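Polyketide Synthase III (Ectocarpus siliculosus, PDB 4B0N) acts as a type III polyketide synthase, probably an acyltransferase of the chalcone synthase family, in the biosynthesis of phlorotannin monomers in this brown alga. Local coordinates at residues Gln54-Gln59 with Ser90-Val95; Val123-Phe128 with Ser225-Phe230; Gly200-Asn205 with Val268-Trp273. All coordinates share one frame; numbering follows the deposited sequence.

Contact 1: Gln54-Gln59 with Ser90-Val95. With ACD (arachidonic acid), chain D.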
loop_
_atom_site.group_PDB
_atom_site.type_symbol
_atom_site.label_atom_id
_atom_site.label_comp_id
_atom_site.label_asym_id
_atom_site.label_seq_id
_atom_site.Cartn_x
_atom_site.Cartn_y
_atom_site.Cartn_z
ATOM N N GLN A 54 -2.504 0.997 -25.176
ATOM C CA GLN A 54 -2.745 1.215 -26.599
ATOM C C GLN A 54 -2.202 0.125 -27.531
ATOM O O GLN A 54 -2.895 -0.307 -28.454
ATOM C CB GLN A 54 -2.163 2.571 -26.993
ATOM C CG GLN A 54 -2.881 3.249 -28.144
ATOM C CD GLN A 54 -2.323 4.625 -28.439
ATOM O OE1 GLN A 54 -1.237 4.980 -27.977
ATOM N NE2 GLN A 54 -3.066 5.409 -29.215
ATOM N N TYR A 55 -0.974 -0.320 -27.278
ATOM C CA TYR A 55 -0.224 -1.112 -28.252
ATOM C C TYR A 55 -0.267 -2.616 -28.009
ATOM O O TYR A 55 0.293 -3.116 -27.038
ATOM C CB TYR A 55 1.228 -0.621 -28.328
ATOM C CG TYR A 55 1.342 0.867 -28.587
ATOM C CD1 TYR A 55 1.238 1.379 -29.880
ATOM C CD2 TYR A 55 1.541 1.763 -27.536
ATOM C CE1 TYR A 55 1.332 2.739 -30.120
ATOM C CE2 TYR A 55 1.638 3.127 -27.766
ATOM C CZ TYR A 55 1.533 3.612 -29.060
ATOM O OH TYR A 55 1.628 4.968 -29.297
ATOM N N ARG A 56 -0.941 -3.327 -28.907
ATOM C CA ARG A 56 -0.953 -4.784 -28.902
ATOM C C ARG A 56 0.252 -5.296 -29.702
ATOM O O ARG A 56 0.308 -5.152 -30.926
ATOM C CB ARG A 56 -2.278 -5.304 -29.476
ATOM C CG ARG A 56 -2.243 -6.733 -29.994
ATOM C CD ARG A 56 -2.694 -7.740 -28.955
ATOM N NE ARG A 56 -4.014 -8.290 -29.264
ATOM C CZ ARG A 56 -4.232 -9.350 -30.046
ATOM N NH1 ARG A 56 -3.221 -9.996 -30.618
ATOM N NH2 ARG A 56 -5.473 -9.769 -30.256
ATOM N N CYS A 57 1.218 -5.878 -28.996
ATOM C CA CYS A 57 2.455 -6.361 -29.609
ATOM C C CYS A 57 2.522 -7.883 -29.598
ATOM O O CYS A 57 2.496 -8.501 -28.531
ATOM C CB CYS A 57 3.671 -5.771 -28.886
ATOM S SG CYS A 57 5.279 -6.468 -29.342
ATOM N N THR A 58 2.612 -8.476 -30.789
ATOM C CA THR A 58 2.742 -9.929 -30.934
ATOM C C THR A 58 4.116 -10.405 -30.460
ATOM O O THR A 58 5.045 -9.605 -30.322
ATOM C CB THR A 58 2.513 -10.396 -32.390
ATOM O OG1 THR A 58 3.577 -9.924 -33.226
ATOM C CG2 THR A 58 1.171 -9.893 -32.925
ATOM N N GLN A 59 4.240 -11.708 -30.215
ATOM C CA GLN A 59 5.475 -12.270 -29.670
ATOM C C GLN A 59 6.593 -12.401 -30.704
ATOM O O GLN A 59 7.774 -12.388 -30.348
ATOM C CB GLN A 59 5.206 -13.604 -28.970
ATOM C CG GLN A 59 6.212 -13.945 -27.876
ATOM C CD GLN A 59 6.112 -13.056 -26.641
ATOM O OE1 GLN A 59 5.586 -11.938 -26.687
ATOM N NE2 GLN A 59 6.631 -13.553 -25.522
ATOM N N SER A 90 0.648 -12.716 -27.739
ATOM C CA SER A 90 0.640 -11.258 -27.787
ATOM C C SER A 90 0.541 -10.671 -26.383
ATOM O O SER A 90 0.180 -11.371 -25.434
ATOM C CB SER A 90 -0.536 -10.762 -28.633
ATOM O OG SER A 90 -1.773 -11.220 -28.114
ATOM N N ARG A 91 0.873 -9.387 -26.262
ATOM C CA ARG A 91 0.679 -8.629 -25.020
ATOM C C ARG A 91 0.652 -7.121 -25.283
ATOM O O ARG A 91 1.123 -6.657 -26.321
ATOM C CB ARG A 91 1.710 -9.009 -23.943
ATOM C CG ARG A 91 3.153 -9.038 -24.405
ATOM C CD ARG A 91 4.015 -9.898 -23.499
ATOM N NE ARG A 91 5.326 -10.123 -24.105
ATOM C CZ ARG A 91 6.456 -9.531 -23.721
ATOM N NH1 ARG A 91 6.465 -8.681 -22.703
ATOM N NH2 ARG A 91 7.589 -9.805 -24.354
ATOM N N TYR A 92 0.086 -6.370 -24.342
ATOM C CA TYR A 92 -0.179 -4.942 -24.531
ATOM C C TYR A 92 0.827 -4.050 -23.804
ATOM O O TYR A 92 1.205 -4.327 -22.664
ATOM C CB TYR A 92 -1.603 -4.603 -24.079
ATOM C CG TYR A 92 -2.691 -5.306 -24.862
ATOM C CD1 TYR A 92 -2.947 -6.665 -24.676
ATOM C CD2 TYR A 92 -3.475 -4.608 -25.778
ATOM C CE1 TYR A 92 -3.940 -7.309 -25.392
ATOM C CE2 TYR A 92 -4.476 -5.245 -26.497
ATOM C CZ TYR A 92 -4.702 -6.594 -26.297
ATOM O OH TYR A 92 -5.690 -7.235 -27.008
ATOM N N PHE A 93 1.249 -2.979 -24.473
ATOM C CA PHE A 93 2.195 -2.018 -23.907
ATOM C C PHE A 93 1.704 -0.575 -24.041
ATOM O O PHE A 93 1.020 -0.225 -25.005
ATOM C CB PHE A 93 3.572 -2.158 -24.567
ATOM C CG PHE A 93 4.141 -3.551 -24.520
ATOM C CD1 PHE A 93 4.320 -4.212 -23.307
ATOM C CD2 PHE A 93 4.519 -4.196 -25.691
ATOM C CE1 PHE A 93 4.848 -5.495 -23.269
ATOM C CE2 PHE A 93 5.051 -5.475 -25.658
ATOM C CZ PHE A 93 5.217 -6.124 -24.447
ATOM N N ALA A 94 2.066 0.255 -23.065
ATOM C CA ALA A 94 1.702 1.676 -23.059
ATOM C C ALA A 94 2.669 2.532 -23.878
ATOM O O ALA A 94 2.361 3.674 -24.224
ATOM C CB ALA A 94 1.617 2.192 -21.629
ATOM N N VAL A 95 3.834 1.970 -24.184
ATOM C CA VAL A 95 4.878 2.688 -24.906
ATOM C C VAL A 95 5.031 2.119 -26.320
ATOM O O VAL A 95 4.983 0.898 -26.504
ATOM C CB VAL A 95 6.236 2.629 -24.170
ATOM C CG1 VAL A 95 6.958 3.952 -24.315
ATOM C CG2 VAL A 95 6.053 2.327 -22.690
HETATM C C1 ACD D . 6.130 -11.857 -10.041
HETATM C C2 ACD D . 6.085 -10.586 -9.221
HETATM C C3 ACD D . 5.972 -9.379 -10.148
HETATM C C4 ACD D . 6.728 -8.182 -9.587
HETATM C C5 ACD D . 6.967 -7.163 -10.675
HETATM C C6 ACD D . 7.635 -6.041 -10.417
HETATM C C7 ACD D . 7.848 -5.033 -11.520
HETATM C C8 ACD D . 9.059 -5.368 -12.356
HETATM C C9 ACD D . 9.105 -4.957 -13.622
HETATM C C10 ACD D . 10.305 -5.267 -14.485
HETATM C C11 ACD D . 9.897 -6.127 -15.655
HETATM C C12 ACD D . 10.271 -5.798 -16.888
HETATM C C13 ACD D . 9.860 -6.673 -18.049
HETATM C C14 ACD D . 9.267 -5.842 -19.163
HETATM C C15 ACD D . 8.682 -6.450 -20.192
HETATM C C16 ACD D . 8.083 -5.650 -21.323
HETATM C C17 ACD D . 9.133 -5.463 -22.412
HETATM C C18 ACD D . 8.850 -6.311 -23.647
HETATM C C19 ACD D . 10.151 -6.887 -24.191
HETATM C C20 ACD D . 9.948 -7.512 -25.552
HETATM O O1 ACD D . 5.397 -12.817 -9.710
#

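Contact 2: Val123-Phe128 with Ser225-Phe230. With ACD (arachidonic acid), chain D.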
loop_
_atom_site.group_PDB
_atom_site.type_symbol
_atom_site.label_atom_id
_atom_site.label_comp_id
_atom_site.label_asym_id
_atom_site.label_seq_id
_atom_site.Cartn_x
_atom_site.Cartn_y
_atom_site.Cartn_z
ATOM N N VAL A 123 11.924 9.286 -13.992
ATOM C CA VAL A 123 11.411 9.473 -15.356
ATOM C C VAL A 123 10.508 8.299 -15.759
ATOM O O VAL A 123 9.471 8.497 -16.400
ATOM C CB VAL A 123 12.552 9.656 -16.383
ATOM C CG1 VAL A 123 12.003 10.025 -17.757
ATOM C CG2 VAL A 123 13.536 10.718 -15.912
ATOM N N ARG A 124 10.906 7.087 -15.369
ATOM C CA ARG A 124 10.097 5.884 -15.588
ATOM C C ARG A 124 8.749 5.962 -14.866
ATOM O O ARG A 124 7.718 5.579 -15.423
ATOM C CB ARG A 124 10.858 4.622 -15.160
ATOM C CG ARG A 124 11.981 4.227 -16.107
ATOM C CD ARG A 124 12.685 2.954 -15.664
ATOM N NE ARG A 124 13.918 2.729 -16.419
ATOM C CZ ARG A 124 14.039 1.921 -17.472
ATOM N NH1 ARG A 124 13.005 1.221 -17.923
ATOM N NH2 ARG A 124 15.212 1.805 -18.076
ATOM N N LEU A 125 8.763 6.469 -13.634
ATOM C CA LEU A 125 7.536 6.618 -12.848
ATOM C C LEU A 125 6.671 7.785 -13.336
ATOM O O LEU A 125 5.445 7.731 -13.244
ATOM C CB LEU A 125 7.848 6.738 -11.349
ATOM C CG LEU A 125 8.368 5.466 -10.666
ATOM C CD1 LEU A 125 9.061 5.797 -9.356
ATOM C CD2 LEU A 125 7.257 4.447 -10.451
ATOM N N ASP A 126 7.314 8.827 -13.864
ATOM C CA ASP A 126 6.605 9.937 -14.509
ATOM C C ASP A 126 5.804 9.458 -15.719
ATOM O O ASP A 126 4.703 9.950 -15.978
ATOM C CB ASP A 126 7.585 11.040 -14.930
ATOM C CG ASP A 126 8.111 11.851 -13.748
ATOM O OD1 ASP A 126 7.534 11.758 -12.638
ATOM O OD2 ASP A 126 9.108 12.585 -13.932
ATOM N N LYS A 127 6.373 8.500 -16.451
ATOM C CA LYS A 127 5.694 7.849 -17.569
ATOM C C LYS A 127 4.550 6.938 -17.134
ATOM O O LYS A 127 3.545 6.818 -17.843
ATOM C CB LYS A 127 6.686 7.048 -18.402
ATOM C CG LYS A 127 6.882 7.578 -19.807
ATOM C CD LYS A 127 5.705 7.253 -20.711
ATOM C CE LYS A 127 6.057 7.550 -22.155
ATOM N NZ LYS A 127 4.908 8.132 -22.894
ATOM N N PHE A 128 4.711 6.289 -15.979
ATOM C CA PHE A 128 3.649 5.471 -15.405
ATOM C C PHE A 128 2.393 6.313 -15.206
ATOM O O PHE A 128 1.306 5.914 -15.624
ATOM C CB PHE A 128 4.086 4.845 -14.077
ATOM C CG PHE A 128 3.018 4.019 -13.422
ATOM C CD1 PHE A 128 2.078 4.610 -12.577
ATOM C CD2 PHE A 128 2.937 2.652 -13.658
ATOM C CE1 PHE A 128 1.080 3.854 -11.983
ATOM C CE2 PHE A 128 1.942 1.888 -13.063
ATOM C CZ PHE A 128 1.012 2.490 -12.225
ATOM N N SER A 225 5.909 -2.235 -18.847
ATOM C CA SER A 225 6.568 -1.767 -20.073
ATOM C C SER A 225 7.346 -0.467 -19.876
ATOM O O SER A 225 7.945 0.059 -20.816
ATOM C CB SER A 225 5.559 -1.596 -21.216
ATOM O OG SER A 225 4.774 -0.426 -21.046
ATOM N N VAL A 226 7.327 0.055 -18.657
ATOM C CA VAL A 226 8.055 1.278 -18.351
ATOM C C VAL A 226 9.328 0.955 -17.569
ATOM O O VAL A 226 10.142 1.837 -17.307
ATOM C CB VAL A 226 7.192 2.293 -17.570
ATOM C CG1 VAL A 226 7.556 3.704 -17.996
ATOM C CG2 VAL A 226 5.709 2.058 -17.819
ATOM N N HIS A 227 9.496 -0.321 -17.218
ATOM C CA HIS A 227 10.635 -0.774 -16.415
ATOM C C HIS A 227 11.590 -1.675 -17.156
ATOM O O HIS A 227 12.414 -2.354 -16.537
ATOM C CB HIS A 227 10.143 -1.465 -15.146
ATOM C CG HIS A 227 9.336 -0.569 -14.244
ATOM N ND1 HIS A 227 9.896 0.404 -13.504
ATOM C CD2 HIS A 227 7.968 -0.527 -13.981
ATOM C CE1 HIS A 227 8.940 1.042 -12.806
ATOM N NE2 HIS A 227 7.760 0.469 -13.096
ATOM N N THR A 228 11.502 -1.680 -18.483
ATOM C CA THR A 228 12.338 -2.555 -19.304
ATOM C C THR A 228 13.791 -2.076 -19.319
ATOM O O THR A 228 14.056 -0.875 -19.431
ATOM C CB THR A 228 11.795 -2.694 -20.745
ATOM O OG1 THR A 228 12.323 -1.654 -21.576
ATOM C CG2 THR A 228 10.275 -2.635 -20.756
ATOM N N THR A 229 14.721 -3.022 -19.191
ATOM C CA THR A 229 16.150 -2.714 -19.100
ATOM C C THR A 229 16.988 -3.510 -20.096
ATOM O O THR A 229 18.092 -3.092 -20.463
ATOM C CB THR A 229 16.703 -2.994 -17.688
ATOM O OG1 THR A 229 16.495 -4.370 -17.360
ATOM C CG2 THR A 229 16.024 -2.120 -16.647
ATOM N N PHE A 230 16.455 -4.653 -20.526
ATOM C CA PHE A 230 17.169 -5.597 -21.392
ATOM C C PHE A 230 18.613 -5.827 -20.939
ATOM O O PHE A 230 19.570 -5.508 -21.655
ATOM C CB PHE A 230 17.109 -5.167 -22.865
ATOM C CG PHE A 230 15.906 -5.684 -23.604
ATOM C CD1 PHE A 230 15.613 -7.047 -23.626
ATOM C CD2 PHE A 230 15.079 -4.811 -24.308
ATOM C CE1 PHE A 230 14.508 -7.526 -24.316
ATOM C CE2 PHE A 230 13.973 -5.283 -25.000
ATOM C CZ PHE A 230 13.688 -6.642 -25.004
HETATM C C1 ACD D . 6.130 -11.857 -10.041
HETATM C C2 ACD D . 6.085 -10.586 -9.221
HETATM C C3 ACD D . 5.972 -9.379 -10.148
HETATM C C4 ACD D . 6.728 -8.182 -9.587
HETATM C C5 ACD D . 6.967 -7.163 -10.675
HETATM C C6 ACD D . 7.635 -6.041 -10.417
HETATM C C7 ACD D . 7.848 -5.033 -11.520
HETATM C C8 ACD D . 9.059 -5.368 -12.356
HETATM C C9 ACD D . 9.105 -4.957 -13.622
HETATM C C10 ACD D . 10.305 -5.267 -14.485
HETATM C C11 ACD D . 9.897 -6.127 -15.655
HETATM C C12 ACD D . 10.271 -5.798 -16.888
HETATM C C13 ACD D . 9.860 -6.673 -18.049
HETATM C C14 ACD D . 9.267 -5.842 -19.163
HETATM C C15 ACD D . 8.682 -6.450 -20.192
HETATM C C16 ACD D . 8.083 -5.650 -21.323
HETATM C C17 ACD D . 9.133 -5.463 -22.412
HETATM C C18 ACD D . 8.850 -6.311 -23.647
HETATM C C19 ACD D . 10.151 -6.887 -24.191
HETATM C C20 ACD D . 9.948 -7.512 -25.552
HETATM O O1 ACD D . 5.397 -12.817 -9.710
#

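Contact 3: Gly200-Asn205 with Val268-Trp273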
loop_
_atom_site.group_PDB
_atom_site.type_symbol
_atom_site.label_atom_id
_atom_site.label_comp_id
_atom_site.label_asym_id
_atom_site.label_seq_id
_atom_site.Cartn_x
_atom_site.Cartn_y
_atom_site.Cartn_z
ATOM N N GLY A 200 -6.291 -6.469 -2.241
ATOM C CA GLY A 200 -7.267 -5.430 -2.555
ATOM C C GLY A 200 -8.687 -5.902 -2.311
ATOM O O GLY A 200 -9.494 -5.176 -1.725
ATOM N N PHE A 201 -8.987 -7.123 -2.754
ATOM C CA PHE A 201 -10.291 -7.734 -2.503
ATOM C C PHE A 201 -10.599 -7.831 -1.009
ATOM O O PHE A 201 -11.680 -7.438 -0.575
ATOM C CB PHE A 201 -10.406 -9.109 -3.173
ATOM C CG PHE A 201 -10.977 -9.066 -4.565
ATOM C CD1 PHE A 201 -12.190 -8.423 -4.819
ATOM C CD2 PHE A 201 -10.322 -9.690 -5.620
ATOM C CE1 PHE A 201 -12.720 -8.386 -6.100
ATOM C CE2 PHE A 201 -10.848 -9.656 -6.905
ATOM C CZ PHE A 201 -12.048 -9.005 -7.144
ATOM N N ARG A 202 -9.641 -8.328 -0.229
ATOM C CA ARG A 202 -9.797 -8.444 1.220
ATOM C C ARG A 202 -10.112 -7.101 1.862
ATOM O O ARG A 202 -11.045 -6.989 2.656
ATOM C CB ARG A 202 -8.538 -9.025 1.862
ATOM C CG ARG A 202 -8.342 -10.510 1.633
ATOM C CD ARG A 202 -7.338 -11.066 2.622
ATOM N NE ARG A 202 -6.821 -12.359 2.193
ATOM C CZ ARG A 202 -5.707 -12.525 1.485
ATOM N NH1 ARG A 202 -4.978 -11.475 1.119
ATOM N NH2 ARG A 202 -5.323 -13.747 1.141
ATOM N N ASN A 203 -9.325 -6.089 1.508
ATOM C CA ASN A 203 -9.502 -4.744 2.041
ATOM C C ASN A 203 -10.861 -4.142 1.703
ATOM O O ASN A 203 -11.457 -3.444 2.525
ATOM C CB ASN A 203 -8.378 -3.832 1.559
ATOM C CG ASN A 203 -7.107 -3.989 2.373
ATOM O OD1 ASN A 203 -6.834 -5.050 2.937
ATOM N ND2 ASN A 203 -6.322 -2.925 2.438
ATOM N N ALA A 204 -11.346 -4.424 0.496
ATOM C CA ALA A 204 -12.662 -3.971 0.068
ATOM C C ALA A 204 -13.780 -4.757 0.759
ATOM O O ALA A 204 -14.775 -4.169 1.193
ATOM C CB ALA A 204 -12.788 -4.064 -1.442
ATOM N N ASN A 205 -13.608 -6.076 0.863
ATOM C CA ASN A 205 -14.569 -6.941 1.551
ATOM C C ASN A 205 -14.755 -6.532 3.012
ATOM O O ASN A 205 -15.885 -6.444 3.499
ATOM C CB ASN A 205 -14.142 -8.413 1.470
ATOM C CG ASN A 205 -14.061 -8.934 0.042
ATOM O OD1 ASN A 205 -14.451 -8.257 -0.909
ATOM N ND2 ASN A 205 -13.541 -10.146 -0.112
ATOM N N VAL A 268 -17.235 -15.560 -0.315
ATOM C CA VAL A 268 -17.600 -16.103 0.996
ATOM C C VAL A 268 -16.446 -16.065 2.004
ATOM O O VAL A 268 -16.673 -15.853 3.200
ATOM C CB VAL A 268 -18.152 -17.545 0.879
ATOM C CG1 VAL A 268 -18.694 -18.032 2.216
ATOM C CG2 VAL A 268 -19.249 -17.613 -0.170
ATOM N N ASP A 269 -15.221 -16.275 1.527
ATOM C CA ASP A 269 -14.050 -16.271 2.406
ATOM C C ASP A 269 -12.762 -15.888 1.680
ATOM O O ASP A 269 -12.693 -15.927 0.451
ATOM C CB ASP A 269 -13.883 -17.639 3.085
ATOM C CG ASP A 269 -13.008 -17.580 4.339
ATOM O OD1 ASP A 269 -13.043 -16.561 5.062
ATOM O OD2 ASP A 269 -12.287 -18.566 4.604
ATOM N N ASN A 270 -11.756 -15.503 2.461
ATOM C CA ASN A 270 -10.394 -15.327 1.970
ATOM C C ASN A 270 -9.406 -16.131 2.813
ATOM O O ASN A 270 -9.604 -16.308 4.019
ATOM C CB ASN A 270 -10.002 -13.843 1.923
ATOM C CG ASN A 270 -10.318 -13.107 3.215
ATOM O OD1 ASN A 270 -9.652 -13.293 4.236
ATOM N ND2 ASN A 270 -11.331 -12.251 3.169
ATOM N N HIS A 271 -8.351 -16.623 2.170
ATOM C CA HIS A 271 -7.346 -17.432 2.848
ATOM C C HIS A 271 -5.968 -17.073 2.386
ATOM O O HIS A 271 -5.764 -16.726 1.221
ATOM C CB HIS A 271 -7.623 -18.916 2.630
ATOM C CG HIS A 271 -6.841 -19.831 3.546
ATOM N ND1 HIS A 271 -6.969 -19.798 4.887
ATOM C CD2 HIS A 271 -5.914 -20.833 3.264
ATOM C CE1 HIS A 271 -6.158 -20.721 5.436
ATOM N NE2 HIS A 271 -5.514 -21.355 4.442
ATOM N N ALA A 272 -5.013 -17.142 3.308
ATOM C CA ALA A 272 -3.610 -16.878 3.016
ATOM C C ALA A 272 -2.723 -17.961 3.625
ATOM O O ALA A 272 -3.157 -18.698 4.510
ATOM C CB ALA A 272 -3.213 -15.506 3.536
ATOM N N TRP A 273 -1.493 -18.067 3.129
ATOM C CA TRP A 273 -0.490 -18.960 3.705
ATOM C C TRP A 273 0.888 -18.661 3.197
ATOM O O TRP A 273 1.134 -18.700 1.992
ATOM C CB TRP A 273 -0.829 -20.425 3.452
ATOM C CG TRP A 273 0.019 -21.355 4.282
ATOM C CD1 TRP A 273 1.131 -22.087 3.872
ATOM C CD2 TRP A 273 -0.133 -21.659 5.712
ATOM N NE1 TRP A 273 1.653 -22.811 4.916
ATOM C CE2 TRP A 273 0.945 -22.600 6.047
ATOM C CE3 TRP A 273 -1.023 -21.266 6.710
ATOM C CZ2 TRP A 273 1.102 -23.113 7.328
ATOM C CZ3 TRP A 273 -0.854 -21.789 7.997
ATOM C CH2 TRP A 273 0.182 -22.691 8.297
HETATM O O HOH W 1 -7.147 -14.346 4.144
#

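Contact 1: Gln54-Gln59 with Ser90-Val95
The ring of Tyr92 receives the CD methylene of Arg56 over one face, 4.0 Å from CD to the ring centroid, a CH-pi contact; the arginine chain is bent at chi2 (94°), which turns CD over the ring. Phe93 is met at its edge by the sulfur of Cys57, SG lying 5.2 Å from the ring centroid, while Arg91 O stands over one face, offset toward the rim. The ring of Tyr55 carries Gln54 CB over one face and has Phe93 O at its edge. These rings sit on a two-stranded antiparallel sheet, 55-58 against 90-93, whose short axes run 147° apart. Tyr55 with Phe93 and Cys57 with Arg91 are its hydrogen-bonded pairs, one of the two bonds of the first being Phe93 N to Tyr55 O at 2.7 Å. Arg56 with Tyr92 is a non-hydrogen-bonded pair on the other face, where Glu361 takes a salt bridge from Arg56 and hydrogen-bonds Tyr92 OH. The guanidinium of Arg91 has Phe93 CZ over one face, and its NH1 lies 3.5 Å from C18 of arachidonic acid. Arg91 NE gives a nearly straight bond (172°) to Gln59 OE1 at 3.2 Å, on a lone pair, while Gln59 NE2 hydrogen-bonds Ala241 O. An alanine at Arg91 removes the guanidinium, which would probably leave Gln59 OE1 without this donor and open a gap beside the lipid tail. Cys57 CB packs 3.5 Å from Phe93 CE2.

Contact 2: Val123-Phe128 with Ser225-Phe230
Helix residue Arg124 passes the irregular loop 225-230 at Val226, 5.7 Å between their CA atoms. Arg124 sets out toward the loop from its CB and carries the contact. The chain, extended from CG to NE, passes Val226 O with CG and CD; at its end NH1 lies between the carbonyl oxygens of Val226 and Thr228. NH1 gives one hydrogen bond to Val226 O at 3.0 Å and another to Thr228 O at 2.8 Å. In both, the donor stands above the carbonyl plane, by 42° at Val226 and 38° at Thr228. A weak third bond runs from Arg124 NH2 to Thr228 O at 3.2 Å. Val119 O takes NE of the same arginine and Asn289 OD1 takes NH2, which should fix the rotation of the guanidinium; Thr229 CG2 lies over one of its faces. In this thiolase-like fold the contact joins helix 121-146 to the loop between strand 215-223 and helix 234-242. Apolar packing adds to the polar grip: Val226 CG1 comes to 3.5 Å from Lys127 CB. Leu125 CD2 approaches the edge of the His227 ring, whose NE2 is hydrogen-bonded to Thr163 O. The same loop lines the lipid pocket: Thr228, whose carbonyl Arg124 holds, puts CG2 3.5 Å from C17 of arachidonic acid, and Phe230 CZ is 3.6 Å from its C19.

Contact 3: Gly200-Asn205 with Val268-Trp273
Arg202 sets its CG anti to the carbonyl carbon and Asn270 sets its CG between the backbone N and the carbonyl carbon (chi1 49°), which brings Arg202 CG to 3.6 Å from Asn270 CG. The arginine chain, extended from CG to NE, carries NE on toward the strand, and its aliphatic part lies against the asparagine amide. The guanidinium and amide planes are close to perpendicular. Beyond Asn270 the arginine tip meets the strand backbone: NH2 of Arg202 hydrogen-bonds His271 O at 3.0 Å. This oxygen lies in the guanidinium plane, yet the donor stands 66° above the plane of the carbonyl. The same NH2 has Ala272 CB at 3.6 Å. A water links the two side chains, donating to Asn270 OD1 at 2.7 Å and accepting a weak bond from Arg202 NE at 2.8 Å. The cationic end also has long, weak ion pairs with Glu407 and with Asp185 of the second subunit, so its charge is probably shared between the strand and the dimer interface. The contact is narrow, burying 190 Å² in all, and joins helix 196-210 to strand 265-274; their short axes approach to 9.7 Å and run 136° apart. As in other thiolase-like enzymes, this helix is packed between two sheets. Phe201 and Asn205 of the helix also touch strands 245-255 and 42-51 of one sheet, whereas strand 265-274 is an outermost strand of the other within this chain, hydrogen-bonded to strand 405-413.

Contacts 1 and 2 lie on the same side of the chain's centre, their own centres 15 Å apart, and touch where Phe93 and Val95 pack on Ser225. Both line the arachidonic acid pocket, so the small sheet and the loop after strand 215-223 form walls of one site. Contact 1 closes along the chain before the others open, whereas contacts 2 and 3 interleave. Contact 3 lies across the chain's centre, about 31 Å from contact 1 and 30 Å from contact 2 between centres. It joins segments of the N-terminal and C-terminal chalcone/stilbene synthase domains, and it lies away from the lipid pocket, next to the second subunit.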